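Local coordinates for ribokinase, putative (Burkholderia thailandensis, PDB 3B1N), which probably phosphorylates nucleosides as a kinase of the pfkB (ribokinase) family, and binds ADP and the nucleoside analogue mizoribine, at residues B[65-79]-B[87-100]. Residues are numbered along the deposited sequence; the frame is centred on the assembly and turned at random.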
# COMPACT_ATOMS: atom_id res chain seq x y z
N ARG B 65 24.99 9.53 -14.55
CA ARG B 65 25.45 10.23 -13.35
C ARG B 65 24.24 10.54 -12.47
O ARG B 65 23.53 11.52 -12.72
CB ARG B 65 26.20 11.54 -13.70
CG ARG B 65 27.33 11.35 -14.76
CD ARG B 65 28.51 10.62 -14.20
NE ARG B 65 29.53 10.44 -15.26
CZ ARG B 65 30.42 11.36 -15.63
NH1 ARG B 65 30.52 12.54 -15.03
NH2 ARG B 65 31.26 11.08 -16.63
N MET B 66 24.01 9.70 -11.45
CA MET B 66 22.88 9.94 -10.52
C MET B 66 23.13 11.18 -9.68
O MET B 66 24.24 11.33 -9.16
CB MET B 66 22.72 8.76 -9.56
CG MET B 66 22.35 7.45 -10.27
SD MET B 66 22.50 5.97 -9.21
CE MET B 66 21.66 6.55 -7.82
N MET B 67 22.09 12.00 -9.58
CA MET B 67 22.13 13.16 -8.69
C MET B 67 20.97 13.03 -7.73
O MET B 67 19.80 13.09 -8.14
CB MET B 67 22.00 14.44 -9.49
CG MET B 67 22.00 15.69 -8.55
SD MET B 67 22.11 17.29 -9.44
CE MET B 67 23.90 17.43 -9.56
N GLY B 68 21.32 12.83 -6.47
CA GLY B 68 20.30 12.64 -5.43
C GLY B 68 20.94 12.59 -4.08
O GLY B 68 22.20 12.58 -3.96
N THR B 69 20.11 12.52 -3.04
CA THR B 69 20.60 12.44 -1.67
C THR B 69 20.24 11.12 -1.00
O THR B 69 19.12 10.61 -1.20
CB THR B 69 20.01 13.63 -0.83
OG1 THR B 69 18.62 13.77 -1.12
CG2 THR B 69 20.68 14.93 -1.24
N LEU B 70 21.20 10.58 -0.25
CA LEU B 70 21.07 9.38 0.61
C LEU B 70 21.32 9.77 2.07
O LEU B 70 21.84 10.87 2.35
CB LEU B 70 22.07 8.28 0.23
CG LEU B 70 21.68 7.53 -1.05
CD1 LEU B 70 22.94 6.71 -1.47
CD2 LEU B 70 20.47 6.63 -0.78
N GLY B 71 20.92 8.90 2.99
CA GLY B 71 21.13 9.17 4.44
C GLY B 71 22.26 8.29 4.95
O GLY B 71 22.25 7.09 4.68
N ALA B 72 23.21 8.84 5.69
CA ALA B 72 24.36 8.06 6.17
C ALA B 72 24.04 6.83 6.97
O ALA B 72 24.83 5.88 6.98
CB ALA B 72 25.31 8.96 6.98
N VAL B 73 22.92 6.81 7.68
CA VAL B 73 22.65 5.68 8.54
C VAL B 73 22.60 4.41 7.74
O VAL B 73 23.03 3.36 8.22
CB VAL B 73 21.32 5.87 9.34
CG1 VAL B 73 20.94 4.57 10.18
CG2 VAL B 73 21.43 7.05 10.24
N ASP B 74 22.01 4.47 6.53
CA ASP B 74 21.82 3.23 5.77
C ASP B 74 22.20 3.37 4.31
O ASP B 74 21.85 2.51 3.53
CB ASP B 74 20.40 2.70 5.95
CG ASP B 74 19.36 3.70 5.54
OD1 ASP B 74 19.73 4.80 5.07
OD2 ASP B 74 18.16 3.36 5.71
N ALA B 75 23.00 4.38 3.99
CA ALA B 75 23.45 4.58 2.59
C ALA B 75 24.43 3.51 2.10
O ALA B 75 24.49 3.29 0.87
CB ALA B 75 24.08 5.91 2.41
N GLN B 76 25.20 2.89 2.98
CA GLN B 76 26.37 2.11 2.50
C GLN B 76 26.07 1.00 1.49
O GLN B 76 26.81 0.91 0.49
CB GLN B 76 27.19 1.55 3.68
CG GLN B 76 28.68 1.23 3.28
CD GLN B 76 29.45 2.49 2.86
OE1 GLN B 76 29.53 3.45 3.66
NE2 GLN B 76 30.02 2.50 1.66
N PRO B 77 25.00 0.23 1.69
CA PRO B 77 24.74 -0.81 0.67
C PRO B 77 24.52 -0.23 -0.71
O PRO B 77 24.94 -0.84 -1.72
CB PRO B 77 23.48 -1.52 1.20
CG PRO B 77 23.67 -1.39 2.72
CD PRO B 77 24.16 0.03 2.90
N TYR B 78 23.86 0.91 -0.81
CA TYR B 78 23.64 1.54 -2.11
C TYR B 78 24.93 2.10 -2.68
O TYR B 78 25.15 1.95 -3.88
CB TYR B 78 22.55 2.64 -2.01
CG TYR B 78 21.55 2.61 -3.16
CD1 TYR B 78 20.17 2.75 -2.93
CD2 TYR B 78 21.98 2.58 -4.48
CE1 TYR B 78 19.25 2.76 -3.96
CE2 TYR B 78 21.07 2.58 -5.53
CZ TYR B 78 19.70 2.67 -5.26
OH TYR B 78 18.83 2.69 -6.32
N LEU B 79 25.77 2.73 -1.83
CA LEU B 79 27.06 3.25 -2.31
C LEU B 79 27.87 2.09 -2.82
O LEU B 79 28.48 2.23 -3.93
CB LEU B 79 27.83 3.98 -1.21
CG LEU B 79 27.05 5.18 -0.65
CD1 LEU B 79 27.87 5.77 0.46
CD2 LEU B 79 26.72 6.25 -1.72
N LEU B 87 28.64 2.77 -11.45
CA LEU B 87 27.85 4.01 -11.41
C LEU B 87 28.58 5.06 -10.56
O LEU B 87 28.89 4.82 -9.37
CB LEU B 87 26.44 3.75 -10.87
CG LEU B 87 25.48 2.91 -11.73
CD1 LEU B 87 24.31 2.39 -10.94
CD2 LEU B 87 24.96 3.81 -12.82
N SER B 88 28.85 6.21 -11.17
CA SER B 88 29.61 7.27 -10.53
C SER B 88 28.81 7.78 -9.35
O SER B 88 27.60 8.01 -9.51
CB SER B 88 29.80 8.46 -11.45
OG SER B 88 30.52 9.45 -10.77
N ARG B 89 29.50 8.00 -8.23
CA ARG B 89 28.90 8.61 -7.04
C ARG B 89 29.14 10.10 -6.97
O ARG B 89 28.88 10.73 -5.93
CB ARG B 89 29.35 7.91 -5.76
CG ARG B 89 28.88 6.43 -5.72
CD ARG B 89 29.23 5.64 -4.44
NE ARG B 89 30.66 5.50 -4.18
CZ ARG B 89 31.36 6.23 -3.31
NH1 ARG B 89 30.81 7.21 -2.59
NH2 ARG B 89 32.66 5.99 -3.16
N GLU B 90 29.58 10.69 -8.10
CA GLU B 90 30.01 12.11 -8.17
C GLU B 90 28.94 13.03 -7.55
O GLU B 90 29.26 13.90 -6.70
CB GLU B 90 30.26 12.48 -9.66
CG GLU B 90 30.64 13.93 -9.86
CD GLU B 90 31.04 14.25 -11.30
OE1 GLU B 90 31.48 15.39 -11.55
OE2 GLU B 90 30.88 13.38 -12.21
N TYR B 91 27.67 12.82 -7.93
CA TYR B 91 26.57 13.74 -7.54
C TYR B 91 25.60 13.09 -6.54
O TYR B 91 24.47 13.58 -6.39
CB TYR B 91 25.81 14.22 -8.78
CG TYR B 91 26.70 14.90 -9.80
CD1 TYR B 91 27.31 16.10 -9.49
CD2 TYR B 91 26.91 14.33 -11.06
CE1 TYR B 91 28.16 16.74 -10.40
CE2 TYR B 91 27.75 14.97 -12.00
CZ TYR B 91 28.37 16.16 -11.65
OH TYR B 91 29.18 16.80 -12.58
N VAL B 92 26.05 12.00 -5.90
CA VAL B 92 25.26 11.33 -4.83
C VAL B 92 25.77 11.91 -3.49
O VAL B 92 26.90 11.61 -3.06
CB VAL B 92 25.40 9.80 -4.88
CG1 VAL B 92 24.64 9.14 -3.71
CG2 VAL B 92 24.85 9.29 -6.20
N ARG B 93 24.94 12.72 -2.82
CA ARG B 93 25.36 13.35 -1.56
C ARG B 93 24.78 12.56 -0.40
O ARG B 93 23.60 12.22 -0.42
CB ARG B 93 24.94 14.82 -1.51
CG ARG B 93 25.22 15.44 -0.15
CD ARG B 93 25.85 16.80 -0.19
NE ARG B 93 25.74 17.47 1.11
CZ ARG B 93 25.64 18.79 1.23
NH1 ARG B 93 25.53 19.37 2.43
NH2 ARG B 93 25.64 19.51 0.11
N VAL B 94 25.62 12.25 0.56
CA VAL B 94 25.21 11.49 1.74
C VAL B 94 25.06 12.40 2.96
O VAL B 94 26.02 13.06 3.37
CB VAL B 94 26.22 10.39 2.04
CG1 VAL B 94 25.81 9.62 3.29
CG2 VAL B 94 26.30 9.43 0.84
N LEU B 95 23.87 12.43 3.57
CA LEU B 95 23.64 13.33 4.72
C LEU B 95 23.86 12.63 6.04
O LEU B 95 23.33 11.55 6.30
CB LEU B 95 22.22 13.86 4.70
CG LEU B 95 21.70 14.40 3.38
CD1 LEU B 95 20.22 14.84 3.54
CD2 LEU B 95 22.59 15.53 2.89
N PRO B 96 24.63 13.25 6.95
CA PRO B 96 24.95 12.58 8.21
C PRO B 96 23.75 12.38 9.09
O PRO B 96 22.80 13.16 9.03
CB PRO B 96 25.94 13.55 8.91
CG PRO B 96 26.46 14.35 7.85
CD PRO B 96 25.46 14.45 6.73
N ASP B 97 23.78 11.27 9.83
CA ASP B 97 22.76 11.01 10.88
C ASP B 97 21.33 11.06 10.35
O ASP B 97 20.37 11.48 11.05
CB ASP B 97 22.96 11.99 12.07
CG ASP B 97 22.15 11.59 13.28
OD1 ASP B 97 21.48 12.47 13.90
OD2 ASP B 97 22.17 10.38 13.60
N THR B 98 21.16 10.60 9.11
CA THR B 98 19.86 10.66 8.42
C THR B 98 19.59 9.30 7.78
O THR B 98 20.56 8.62 7.37
CB THR B 98 19.90 11.78 7.32
OG1 THR B 98 20.15 13.03 7.94
CG2 THR B 98 18.60 11.92 6.56
N TYR B 99 18.32 8.93 7.67
CA TYR B 99 17.95 7.70 6.95
C TYR B 99 17.72 8.03 5.48
O TYR B 99 17.23 9.11 5.15
CB TYR B 99 16.71 7.04 7.54
CG TYR B 99 16.98 6.36 8.87
CD1 TYR B 99 17.20 4.98 8.93
CD2 TYR B 99 16.99 7.10 10.06
CE1 TYR B 99 17.42 4.34 10.18
CE2 TYR B 99 17.24 6.47 11.28
CZ TYR B 99 17.46 5.11 11.31
OH TYR B 99 17.69 4.49 12.50
N SER B 100 18.04 7.07 4.59
CA SER B 100 17.66 7.21 3.20
C SER B 100 16.16 7.09 3.02
O SER B 100 15.46 6.47 3.86
CB SER B 100 18.37 6.14 2.36
OG SER B 100 19.76 6.17 2.62
O HOH W 1 25.64 7.32 -11.24
O HOH W 2 26.82 10.75 -9.74
O HOH W 3 15.81 4.18 5.27
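Strands 65-71 and 92-95 pair in parallel at the edge of the large sheet, with 88-95 outermost within the chain and helix 76-85 linking the two. From Gly68 to Ala72 the backbones bond in regular parallel register, for example Leu70 N to Arg93 O at 2.9 Å. Earlier, where segment 87-100 turns a corner at Glu90 and Tyr91, two waters fill in, one joining Met66 N to Ser88 O and the other bridging Met66 O, Ser88 O and Tyr91 N. On the helix side, Val92 CG1 lies 3.7 Å from Leu70 CD1, and Leu79 lays CD2 near Val92 and CD1 near Val94. On the other face, Met67, bent at its last torsion (chi3 -87°), sets CE 3.7 Å from Tyr91 CD1. Arg65 NH1 makes a salt bridge to Glu90 OE2 (3.0 Å), while its NH2 pairs with Asp63. Past the strand ends, Asp74 OD1 takes Ser100 N on its syn lone pair and Ser100 OG (2.8 Å) from above the carboxylate plane; that hydroxyl also accepts Gly71 N, and Arg44 holds OD2. Val73 CG1 makes a CH-pi contact over one face of the Tyr99 ring, offset toward its rim. Strand 64-71, helix 76-85 and strand 88-95 form a beta-alpha-beta crossover of the Rossmann-like ribokinase fold.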